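PT26-6P (Thermococcus sp., PDB 2WB7) is of unknown function but is encoded by a mobile extrachromosomal element of euryarchaea and combines two immunoglobulin-like domains with a helical domain. Local coordinates at residues 24-35 with 259-269; 102-112 with 124-132. All coordinates share one frame; numbering follows the deposited sequence.

How the contacts relate
Two ways of covering a beta-sheet appear in this elongated chain: contact 1 lays a helix on a sheet, and contact 2 sets one sheet against another. Their centres are about 26 Å apart, and their nearest atoms, about 6 Å apart, do not touch. The centre of contact 1 lies about 7 Å from the centre of the chain, that of contact 2 about 28 Å. In sequence, both segments of contact 2 fall between the two of contact 1. Strand 370-379 connects them in space: Trp374 pairs through its backbone with Ala262 and gives its indole N-H to Asp132, while Pro372 of the same strand accepts a bond from Lys129 NZ through its carbonyl O. With the function unknown, neither contact can be tied to an active site.

Contact 1: 24-35 with 259-269; sequences AHKAAAELTAKL and YAGALSDFIII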
# COMPACT_ATOMS: atom_id res chain seq x y z
N ALA A 24 -9.83 1.32 11.78
CA ALA A 24 -8.45 1.06 11.40
C ALA A 24 -8.11 -0.44 11.44
O ALA A 24 -7.56 -0.99 10.48
CB ALA A 24 -7.48 1.85 12.28
N HIS A 25 -8.43 -1.08 12.56
CA HIS A 25 -8.17 -2.50 12.73
C HIS A 25 -8.86 -3.29 11.63
O HIS A 25 -8.23 -4.09 10.94
CB HIS A 25 -8.58 -2.97 14.13
CG HIS A 25 -7.62 -2.56 15.19
ND1 HIS A 25 -8.02 -2.01 16.39
CD2 HIS A 25 -6.26 -2.59 15.24
CE1 HIS A 25 -6.96 -1.73 17.13
NE2 HIS A 25 -5.88 -2.08 16.46
N LYS A 26 -10.15 -3.01 11.43
CA LYS A 26 -10.94 -3.60 10.35
C LYS A 26 -10.24 -3.49 9.01
O LYS A 26 -10.12 -4.47 8.28
CB LYS A 26 -12.29 -2.91 10.25
CG LYS A 26 -13.33 -3.46 11.18
CD LYS A 26 -13.75 -4.80 10.65
CE LYS A 26 -14.31 -4.63 9.27
NZ LYS A 26 -15.44 -3.67 9.33
N ALA A 27 -9.80 -2.27 8.68
CA ALA A 27 -9.18 -2.01 7.40
C ALA A 27 -7.94 -2.89 7.27
O ALA A 27 -7.70 -3.50 6.23
CB ALA A 27 -8.81 -0.56 7.30
N ALA A 28 -7.16 -2.92 8.35
CA ALA A 28 -5.96 -3.75 8.42
C ALA A 28 -6.31 -5.20 8.09
O ALA A 28 -5.74 -5.80 7.17
CB ALA A 28 -5.36 -3.67 9.80
N ALA A 29 -7.25 -5.75 8.85
CA ALA A 29 -7.74 -7.10 8.63
C ALA A 29 -8.16 -7.30 7.18
O ALA A 29 -7.78 -8.26 6.52
CB ALA A 29 -8.90 -7.38 9.54
N GLU A 30 -8.99 -6.39 6.69
CA GLU A 30 -9.46 -6.50 5.32
C GLU A 30 -8.31 -6.52 4.33
O GLU A 30 -8.30 -7.32 3.39
CB GLU A 30 -10.42 -5.36 4.99
CG GLU A 30 -10.80 -5.30 3.53
CD GLU A 30 -11.57 -4.04 3.18
OE1 GLU A 30 -11.93 -3.28 4.12
OE2 GLU A 30 -11.81 -3.80 1.97
N LEU A 31 -7.35 -5.63 4.52
CA LEU A 31 -6.22 -5.50 3.60
C LEU A 31 -5.33 -6.73 3.65
O LEU A 31 -4.86 -7.22 2.62
CB LEU A 31 -5.39 -4.26 3.93
CG LEU A 31 -4.53 -3.77 2.76
CD1 LEU A 31 -5.45 -3.45 1.60
CD2 LEU A 31 -3.74 -2.54 3.14
N THR A 32 -5.09 -7.23 4.86
CA THR A 32 -4.28 -8.43 5.06
C THR A 32 -4.87 -9.63 4.33
O THR A 32 -4.14 -10.37 3.68
CB THR A 32 -4.14 -8.79 6.55
OG1 THR A 32 -3.18 -7.92 7.17
CG2 THR A 32 -3.64 -10.21 6.69
N ALA A 33 -6.18 -9.83 4.46
CA ALA A 33 -6.87 -10.90 3.75
C ALA A 33 -6.56 -10.80 2.27
O ALA A 33 -6.21 -11.77 1.65
CB ALA A 33 -8.36 -10.81 3.98
N LYS A 34 -6.71 -9.60 1.71
CA LYS A 34 -6.42 -9.40 0.30
C LYS A 34 -4.98 -9.83 -0.08
O LYS A 34 -4.70 -10.10 -1.24
CB LYS A 34 -6.61 -7.93 -0.08
CG LYS A 34 -8.05 -7.42 -0.20
CD LYS A 34 -8.04 -6.02 -0.86
CE LYS A 34 -9.43 -5.51 -1.26
NZ LYS A 34 -10.20 -4.98 -0.09
N LEU A 35 -4.09 -9.87 0.90
CA LEU A 35 -2.68 -10.16 0.63
C LEU A 35 -2.30 -11.56 1.06
O LEU A 35 -1.13 -11.92 0.99
CB LEU A 35 -1.79 -9.17 1.38
CG LEU A 35 -2.00 -7.69 1.07
CD1 LEU A 35 -1.13 -6.82 1.96
CD2 LEU A 35 -1.71 -7.43 -0.39
N TYR A 259 0.91 2.53 -1.79
CA TYR A 259 1.97 1.77 -1.12
C TYR A 259 3.13 1.45 -2.03
O TYR A 259 2.94 1.23 -3.21
CB TYR A 259 1.43 0.44 -0.61
CG TYR A 259 0.36 0.52 0.45
CD1 TYR A 259 -0.98 0.35 0.12
CD2 TYR A 259 0.70 0.74 1.78
CE1 TYR A 259 -1.96 0.42 1.09
CE2 TYR A 259 -0.27 0.81 2.76
CZ TYR A 259 -1.60 0.64 2.41
OH TYR A 259 -2.58 0.70 3.37
N ALA A 260 4.34 1.40 -1.46
CA ALA A 260 5.50 0.83 -2.13
C ALA A 260 6.34 0.09 -1.09
O ALA A 260 6.37 0.50 0.08
CB ALA A 260 6.33 1.91 -2.81
N GLY A 261 7.03 -0.97 -1.48
CA GLY A 261 7.87 -1.70 -0.54
C GLY A 261 7.35 -3.07 -0.11
O GLY A 261 6.79 -3.80 -0.91
N ALA A 262 7.55 -3.40 1.16
CA ALA A 262 7.27 -4.75 1.65
C ALA A 262 5.84 -4.91 2.15
O ALA A 262 5.59 -5.28 3.29
CB ALA A 262 8.26 -5.10 2.75
N LEU A 263 4.88 -4.65 1.27
CA LEU A 263 3.49 -4.62 1.70
C LEU A 263 2.98 -5.98 2.17
O LEU A 263 2.04 -6.04 2.96
CB LEU A 263 2.58 -4.06 0.59
CG LEU A 263 1.13 -3.80 1.00
CD1 LEU A 263 1.02 -2.72 2.09
CD2 LEU A 263 0.33 -3.39 -0.24
N SER A 264 3.59 -7.06 1.68
CA SER A 264 3.20 -8.39 2.12
C SER A 264 3.64 -8.66 3.56
O SER A 264 3.04 -9.47 4.26
CB SER A 264 3.82 -9.44 1.21
OG SER A 264 3.33 -9.33 -0.12
N ASP A 265 4.68 -7.97 4.01
CA ASP A 265 5.23 -8.23 5.34
C ASP A 265 4.49 -7.48 6.44
O ASP A 265 4.18 -8.05 7.49
CB ASP A 265 6.71 -7.86 5.38
CG ASP A 265 7.53 -8.62 4.35
OD1 ASP A 265 7.01 -9.64 3.82
OD2 ASP A 265 8.67 -8.20 4.05
N PHE A 266 4.21 -6.19 6.21
CA PHE A 266 3.43 -5.38 7.13
C PHE A 266 2.71 -4.25 6.41
O PHE A 266 3.01 -3.96 5.26
CB PHE A 266 4.29 -4.84 8.27
CG PHE A 266 5.38 -3.89 7.84
CD1 PHE A 266 5.25 -2.54 8.06
CD2 PHE A 266 6.53 -4.35 7.23
CE1 PHE A 266 6.27 -1.67 7.67
CE2 PHE A 266 7.53 -3.49 6.85
CZ PHE A 266 7.41 -2.15 7.07
N ILE A 267 1.75 -3.63 7.09
CA ILE A 267 0.93 -2.62 6.44
C ILE A 267 0.77 -1.39 7.30
O ILE A 267 1.01 -1.40 8.50
CB ILE A 267 -0.47 -3.16 6.08
CG1 ILE A 267 -1.39 -3.12 7.30
CG2 ILE A 267 -0.38 -4.57 5.56
CD1 ILE A 267 -2.72 -3.83 7.08
N ILE A 268 0.39 -0.30 6.65
CA ILE A 268 0.07 0.92 7.35
C ILE A 268 -1.35 1.32 7.00
O ILE A 268 -1.70 1.44 5.81
CB ILE A 268 1.03 2.05 6.98
CG1 ILE A 268 2.45 1.70 7.43
CG2 ILE A 268 0.57 3.37 7.58
CD1 ILE A 268 3.45 2.83 7.16
N ILE A 269 -2.18 1.52 8.01
CA ILE A 269 -3.51 2.07 7.78
C ILE A 269 -3.50 3.53 8.19
O ILE A 269 -2.89 3.89 9.22
CB ILE A 269 -4.60 1.31 8.57
CG1 ILE A 269 -4.77 -0.10 8.01
CG2 ILE A 269 -5.92 2.05 8.46
CD1 ILE A 269 -4.86 -0.14 6.50
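Ile267 rests its CD1 methyl on the backbone of helix 24-34, 3.5 Å from CA of Ala28, where the helix face toward the sheet is lined by Ala24, Ala27 and Ala28. With chi1 at 81°, CG1 sits between backbone N and carbonyl carbon, sending the ethyl arm up to the helix while CG2 faces CD1 of Leu35. Ile269 packs beside it, touching Ala28 and reaching one helical turn back, its CG1 3.8 Å from Ala24 O and its CD1 against Ala27 CB. Leu31 fills the middle: its CG swung anti to the backbone N (chi1 -159°), it meets Tyr259 from the opposite direction, CD2 lying 3.9 Å from CZ and oblique to the ring. The phenol is fixed by a 2.7 Å hydrogen bond from Tyr259 OH to Ile268 O, and Leu263 CD1 lies over one ring face. At the C-terminal end of the helix Leu35 crosses Leu263 at about a right angle, CD1 to CG 3.9 Å. Segment 24-34 makes 141° with strand 266-269 between N-to-C directions. Helix 21-34 covers one face of the eight-stranded antiparallel sheet, Ala24 on Leu287 and Ala27 on Leu254; Phe266 and Ile268 point away from it, touching Leu375 of strand 370-379.

Contact 2: 102-112 with 124-132; sequences YWTRVWNSSTF and LVTVMKAPD
In the first immunoglobulin-like domain, Trp107 and Leu124 meet between two facing beta-sheets, where strands 104-108 and 124-129 run nearly antiparallel, their axes 8.6 Å apart. Leu124 supplies a CH-pi contact: CD2 stands 3.7 Å from the centroid of the five-membered ring of Trp107, only 9° off its normal. On the opposite face lies the guanidinium of Arg105, its NH1 offset toward the rim, so the indole is sandwiched between a methyl and a charged group. Val125 O comes to the indole edge in plane, and Thr126 CB meets Trp107 CH2 obliquely. The arginine slides past Thr126, and its bend at chi2 (-64°) lays the guanidinium along the strand over the Trp107 ring. A single water then ties the strands together, accepting from Arg105 NE at 2.8 Å and from Thr126 OG1 at 2.9 Å, and donating to Val125 O. Nearer the corner at Trp103, CE of selenomethionine Met128 rests 3.7 Å from Arg105 CB, while the Trp103 indole lies edge-on to Lys129 O. Tyr102, whose hydroxyl bonds to Asp96, packs on Pro131 CG. Long, weak ion pairs to Asp366 and Asp367, a weak bond from NH1 to Val106 O, the water and the indole face probably share in accommodating the buried guanidinium.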
# COMPACT_ATOMS: atom_id res chain seq x y z
N TYR A 102 22.10 -13.25 -3.10
CA TYR A 102 21.74 -12.61 -1.84
C TYR A 102 21.13 -13.56 -0.82
O TYR A 102 20.43 -14.51 -1.15
CB TYR A 102 20.74 -11.49 -2.08
CG TYR A 102 20.93 -10.66 -3.32
CD1 TYR A 102 20.94 -11.23 -4.59
CD2 TYR A 102 21.02 -9.27 -3.23
CE1 TYR A 102 21.07 -10.45 -5.72
CE2 TYR A 102 21.16 -8.48 -4.36
CZ TYR A 102 21.18 -9.07 -5.60
OH TYR A 102 21.31 -8.29 -6.73
N TRP A 103 21.40 -13.26 0.45
CA TRP A 103 20.65 -13.86 1.55
C TRP A 103 20.92 -15.35 1.70
O TRP A 103 20.18 -16.05 2.38
CB TRP A 103 19.16 -13.60 1.37
CG TRP A 103 18.89 -12.16 1.18
CD1 TRP A 103 18.19 -11.57 0.17
CD2 TRP A 103 19.34 -11.11 2.03
NE1 TRP A 103 18.18 -10.21 0.34
CE2 TRP A 103 18.88 -9.90 1.47
CE3 TRP A 103 20.10 -11.07 3.20
CZ2 TRP A 103 19.14 -8.66 2.06
CZ3 TRP A 103 20.36 -9.84 3.79
CH2 TRP A 103 19.88 -8.65 3.21
N THR A 104 21.99 -15.81 1.05
CA THR A 104 22.44 -17.19 1.16
C THR A 104 22.16 -17.74 2.54
O THR A 104 22.48 -17.12 3.55
CB THR A 104 23.95 -17.31 0.87
OG1 THR A 104 24.30 -16.48 -0.25
CG2 THR A 104 24.30 -18.74 0.55
N ARG A 105 21.54 -18.92 2.58
CA ARG A 105 21.22 -19.58 3.83
C ARG A 105 21.90 -20.92 3.78
O ARG A 105 21.84 -21.60 2.76
CB ARG A 105 19.70 -19.77 3.94
CG ARG A 105 19.14 -19.73 5.35
CD ARG A 105 19.68 -20.86 6.20
NE ARG A 105 18.89 -21.04 7.41
CZ ARG A 105 19.21 -21.90 8.38
NH1 ARG A 105 20.29 -22.65 8.26
NH2 ARG A 105 18.44 -22.01 9.45
N VAL A 106 22.54 -21.32 4.87
CA VAL A 106 23.19 -22.62 4.90
C VAL A 106 22.79 -23.47 6.10
O VAL A 106 22.89 -23.03 7.25
CB VAL A 106 24.72 -22.47 4.85
CG1 VAL A 106 25.39 -23.71 5.43
CG2 VAL A 106 25.18 -22.23 3.41
N TRP A 107 22.33 -24.68 5.82
CA TRP A 107 22.11 -25.70 6.85
C TRP A 107 23.32 -26.65 6.81
O TRP A 107 23.59 -27.30 5.78
CB TRP A 107 20.83 -26.49 6.57
CG TRP A 107 19.54 -25.70 6.65
CD1 TRP A 107 18.75 -25.53 7.76
CD2 TRP A 107 18.88 -25.00 5.58
NE1 TRP A 107 17.66 -24.75 7.44
CE2 TRP A 107 17.71 -24.42 6.12
CE3 TRP A 107 19.17 -24.80 4.22
CZ2 TRP A 107 16.84 -23.66 5.35
CZ3 TRP A 107 18.30 -24.04 3.47
CH2 TRP A 107 17.15 -23.48 4.03
N ASN A 108 24.07 -26.72 7.91
CA ASN A 108 25.20 -27.63 7.94
C ASN A 108 24.80 -28.97 8.54
O ASN A 108 23.70 -29.12 9.08
CB ASN A 108 26.40 -27.02 8.66
CG ASN A 108 26.13 -26.74 10.13
OD1 ASN A 108 25.22 -27.31 10.74
ND2 ASN A 108 26.95 -25.86 10.71
N SER A 109 25.70 -29.94 8.41
CA SER A 109 25.40 -31.33 8.75
C SER A 109 24.70 -31.46 10.11
O SER A 109 23.84 -32.32 10.28
CB SER A 109 26.66 -32.17 8.69
OG SER A 109 27.56 -31.74 9.69
N SER A 110 25.06 -30.60 11.06
CA SER A 110 24.43 -30.60 12.38
C SER A 110 22.91 -30.64 12.29
O SER A 110 22.24 -31.18 13.16
CB SER A 110 24.81 -29.34 13.16
OG SER A 110 26.13 -29.43 13.69
N THR A 111 22.38 -30.04 11.24
CA THR A 111 20.93 -29.89 11.10
C THR A 111 20.30 -31.24 10.85
O THR A 111 19.13 -31.47 11.17
CB THR A 111 20.59 -28.99 9.90
OG1 THR A 111 21.26 -27.73 10.03
CG2 THR A 111 19.08 -28.76 9.81
N PHE A 112 21.07 -32.14 10.26
CA PHE A 112 20.50 -33.38 9.77
C PHE A 112 20.86 -34.59 10.61
O PHE A 112 21.81 -34.58 11.39
CB PHE A 112 20.87 -33.58 8.31
CG PHE A 112 20.46 -32.45 7.44
CD1 PHE A 112 21.40 -31.57 6.94
CD2 PHE A 112 19.12 -32.24 7.15
CE1 PHE A 112 21.02 -30.51 6.15
CE2 PHE A 112 18.73 -31.19 6.36
CZ PHE A 112 19.68 -30.32 5.85
N LEU A 124 12.50 -28.04 4.68
CA LEU A 124 13.28 -26.90 5.14
C LEU A 124 12.54 -25.58 4.91
O LEU A 124 11.95 -25.37 3.84
CB LEU A 124 14.63 -26.87 4.43
CG LEU A 124 15.62 -28.00 4.72
CD1 LEU A 124 16.75 -27.93 3.71
CD2 LEU A 124 16.16 -27.91 6.15
N VAL A 125 12.58 -24.70 5.89
CA VAL A 125 11.92 -23.40 5.74
C VAL A 125 12.89 -22.25 5.92
O VAL A 125 13.68 -22.22 6.87
CB VAL A 125 10.71 -23.25 6.69
CG1 VAL A 125 10.12 -21.89 6.54
CG2 VAL A 125 9.66 -24.30 6.36
N THR A 126 12.83 -21.30 4.99
CA THR A 126 13.65 -20.11 5.07
C THR A 126 12.90 -18.86 4.59
O THR A 126 11.75 -18.93 4.14
CB THR A 126 14.99 -20.30 4.32
OG1 THR A 126 15.93 -19.31 4.77
CG2 THR A 126 14.80 -20.16 2.83
N VAL A 127 13.54 -17.71 4.72
CA VAL A 127 12.96 -16.45 4.28
C VAL A 127 13.88 -15.86 3.25
O VAL A 127 15.09 -15.88 3.42
CB VAL A 127 12.86 -15.46 5.44
CG1 VAL A 127 12.09 -14.22 5.01
CG2 VAL A 127 12.21 -16.12 6.65
N MSE A 128 13.31 -15.35 2.16
CA MSE A 128 14.13 -14.75 1.10
C MSE A 128 13.65 -13.35 0.67
O MSE A 128 12.63 -12.84 1.16
CB MSE A 128 14.21 -15.69 -0.11
CG MSE A 128 14.93 -17.02 0.18
SE MSE A 128 16.91 -16.96 0.22
CE MSE A 128 17.17 -18.02 1.82
N LYS A 129 14.38 -12.74 -0.25
CA LYS A 129 14.03 -11.43 -0.74
C LYS A 129 14.80 -11.08 -2.02
O LYS A 129 16.01 -11.31 -2.12
CB LYS A 129 14.31 -10.39 0.34
CG LYS A 129 13.86 -8.99 -0.01
CD LYS A 129 14.42 -7.95 0.96
CE LYS A 129 14.04 -6.55 0.50
NZ LYS A 129 14.85 -5.51 1.15
N ALA A 130 14.09 -10.54 -3.01
CA ALA A 130 14.70 -10.10 -4.26
C ALA A 130 15.64 -8.90 -4.07
O ALA A 130 15.73 -8.34 -2.97
CB ALA A 130 13.62 -9.77 -5.26
N PRO A 131 16.35 -8.50 -5.14
CA PRO A 131 17.16 -7.28 -5.09
C PRO A 131 16.30 -6.04 -4.76
O PRO A 131 15.16 -5.91 -5.25
CB PRO A 131 17.73 -7.18 -6.51
CG PRO A 131 17.74 -8.57 -7.02
CD PRO A 131 16.50 -9.19 -6.44
N ASP A 132 16.85 -5.14 -3.95
CA ASP A 132 16.11 -3.99 -3.45
C ASP A 132 16.94 -2.71 -3.51
O ASP A 132 17.68 -2.41 -2.58
CB ASP A 132 15.70 -4.27 -2.00
CG ASP A 132 14.64 -3.32 -1.49
OD1 ASP A 132 14.42 -2.25 -2.10
OD2 ASP A 132 14.03 -3.64 -0.46
O HOH W 1 16.10 -20.47 7.47